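Ribonucleoside-diphosphate reductase (PDB 5IM3) reduces ribonucleoside diphosphates to the corresponding deoxyribonucleotides for DNA synthesis, under allosteric control by nucleotides such as dATP. Local coordinates at the interface of chains A and B. Numbering follows the deposited sequence. Chains: chain A/B, Ribonucleoside-diphosphate reductase.

The interface of chains A and B. Residues chain A 382-383, 386-387; chain B 389-390, 393-394.
Helix 382-395 of chain A packs against the same helix of chain B, the N-terminal turns of one meeting the C-terminal half of the other. A:Tyr386 lays one face of its ring over B:Ala393, whose CB sits above the middle of the ring, 3.7 Å from its centroid, in a CH-pi contact. Farther round, B:Ile389 crosses the tyrosine at about a right angle and brings its CG2 branch to 3.8 Å from A:Tyr386 CE2. The tyrosine's CB packs on B:His390 CD2 at 3.6 Å.

The imidazole of B:His390 points at the first turn of the opposite helix, its CG anti to the backbone N (chi1 -178°). There its NE2 hydrogen-bonds the hydroxyl OG of A:Ser383 at 3.1 Å, in the plane of the ring; which group donates is not settled. The same nitrogen makes a weak, bent bond to the carbonyl A:Ser383 O, so side chain and backbone of one serine both meet the imidazole.

B:Met394 bends at chi2 and chi3 (-46° and 103°), which turns its methyl CE onto the start of the chain A helix. CE presses tightly on A:Leu382 CG at 3.4 Å and also touches A:Ser383 CA at 3.6 Å.

The two-fold axis repeats every contact with the chains exchanged. A:Leu382 also belongs to a dATP site, placing this helix pair of the barrel domain at the dimer interface, beside a bound allosteric nucleotide.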
ATOM      1  N   LEU A 382     -30.328  34.583 -14.564  1.00 41.18           N
ATOM      2  CA  LEU A 382     -29.618  35.067 -13.384  1.00 40.13           C
ATOM      3  C   LEU A 382     -30.573  35.636 -12.342  1.00 39.90           C
ATOM      4  O   LEU A 382     -30.369  35.446 -11.137  1.00 41.47           O
ATOM      5  CB  LEU A 382     -28.587  36.126 -13.781  1.00 44.44           C
ATOM      6  CG  LEU A 382     -27.536  36.438 -12.706  1.00 45.04           C
ATOM      7  CD1 LEU A 382     -26.664  35.229 -12.425  1.00 42.58           C
ATOM      8  CD2 LEU A 382     -26.689  37.645 -13.117  1.00 44.37           C
ATOM      9  N   SER A 383     -31.607  36.353 -12.781  1.00 41.99           N
ATOM     10  CA  SER A 383     -32.582  36.894 -11.840  1.00 44.29           C
ATOM     11  C   SER A 383     -33.327  35.775 -11.122  1.00 44.71           C
ATOM     12  O   SER A 383     -33.499  35.816  -9.899  1.00 44.41           O
ATOM     13  CB  SER A 383     -33.555  37.812 -12.575  1.00 45.94           C
ATOM     14  OG  SER A 383     -34.462  38.422 -11.675  1.00 51.86           O
ATOM     15  N   TYR A 386     -31.103  33.982  -8.574  1.00 41.85           N
ATOM     16  CA  TYR A 386     -31.008  34.695  -7.308  1.00 44.86           C
ATOM     17  C   TYR A 386     -32.367  34.900  -6.648  1.00 44.18           C
ATOM     18  O   TYR A 386     -32.420  35.193  -5.448  1.00 39.45           O
ATOM     19  CB  TYR A 386     -30.275  36.025  -7.517  1.00 41.87           C
ATOM     20  CG  TYR A 386     -28.789  35.805  -7.368  1.00 46.73           C
ATOM     21  CD1 TYR A 386     -28.025  35.345  -8.432  1.00 45.25           C
ATOM     22  CD2 TYR A 386     -28.164  35.981  -6.141  1.00 47.40           C
ATOM     23  CE1 TYR A 386     -26.671  35.104  -8.287  1.00 49.40           C
ATOM     24  CE2 TYR A 386     -26.816  35.743  -5.985  1.00 47.89           C
ATOM     25  CZ  TYR A 386     -26.072  35.299  -7.057  1.00 49.52           C
ATOM     26  OH  TYR A 386     -24.728  35.064  -6.898  1.00 48.61           O
ATOM     27  N   GLY A 387     -33.460  34.733  -7.392  1.00 39.39           N
ATOM     28  CA  GLY A 387     -34.753  34.581  -6.755  1.00 40.13           C
ATOM     29  C   GLY A 387     -34.871  33.259  -6.023  1.00 41.99           C
ATOM     30  O   GLY A 387     -35.517  33.182  -4.975  1.00 37.55           O
TER
ATOM     31  N   ILE B 389     -28.596  41.238  -2.182  1.00 37.79           N
ATOM     32  CA  ILE B 389     -27.685  40.332  -2.875  1.00 38.30           C
ATOM     33  C   ILE B 389     -28.172  40.070  -4.297  1.00 40.27           C
ATOM     34  O   ILE B 389     -27.368  39.943  -5.230  1.00 41.27           O
ATOM     35  CB  ILE B 389     -27.536  39.030  -2.070  1.00 39.73           C
ATOM     36  CG1 ILE B 389     -26.836  39.327  -0.737  1.00 40.85           C
ATOM     37  CG2 ILE B 389     -26.772  37.980  -2.866  1.00 38.66           C
ATOM     38  CD1 ILE B 389     -27.010  38.254   0.306  1.00 39.70           C
ATOM     39  N   HIS B 390     -29.490  39.966  -4.481  1.00 39.00           N
ATOM     40  CA  HIS B 390     -30.053  39.854  -5.823  1.00 39.01           C
ATOM     41  C   HIS B 390     -29.698  41.076  -6.662  1.00 40.40           C
ATOM     42  O   HIS B 390     -29.315  40.953  -7.834  1.00 36.03           O
ATOM     43  CB  HIS B 390     -31.568  39.688  -5.720  1.00 41.68           C
ATOM     44  CG  HIS B 390     -32.259  39.522  -7.035  1.00 42.29           C
ATOM     45  ND1 HIS B 390     -32.390  40.550  -7.944  1.00 44.45           N
ATOM     46  CD2 HIS B 390     -32.888  38.456  -7.582  1.00 45.91           C
ATOM     47  CE1 HIS B 390     -33.054  40.119  -9.000  1.00 44.60           C
ATOM     48  NE2 HIS B 390     -33.366  38.850  -8.807  1.00 46.03           N
ATOM     49  N   ALA B 393     -26.053  40.936  -7.969  1.00 42.91           N
ATOM     50  CA  ALA B 393     -25.869  40.078  -9.131  1.00 43.42           C
ATOM     51  C   ALA B 393     -26.399  40.744 -10.394  1.00 41.08           C
ATOM     52  O   ALA B 393     -25.757  40.685 -11.448  1.00 40.48           O
ATOM     53  CB  ALA B 393     -26.552  38.728  -8.900  1.00 44.40           C
ATOM     54  N   MET B 394     -27.569  41.385 -10.308  1.00 42.25           N
ATOM     55  CA  MET B 394     -28.164  42.017 -11.485  1.00 45.52           C
ATOM     56  C   MET B 394     -27.351  43.212 -11.962  1.00 43.32           C
ATOM     57  O   MET B 394     -27.172  43.403 -13.169  1.00 42.09           O
ATOM     58  CB  MET B 394     -29.599  42.455 -11.184  1.00 45.85           C
ATOM     59  CG  MET B 394     -30.598  41.325 -11.060  1.00 49.18           C
ATOM     60  SD  MET B 394     -30.456  40.089 -12.360  1.00 51.05           S
ATOM     61  CE  MET B 394     -29.610  38.826 -11.449  1.00 54.06           C
TER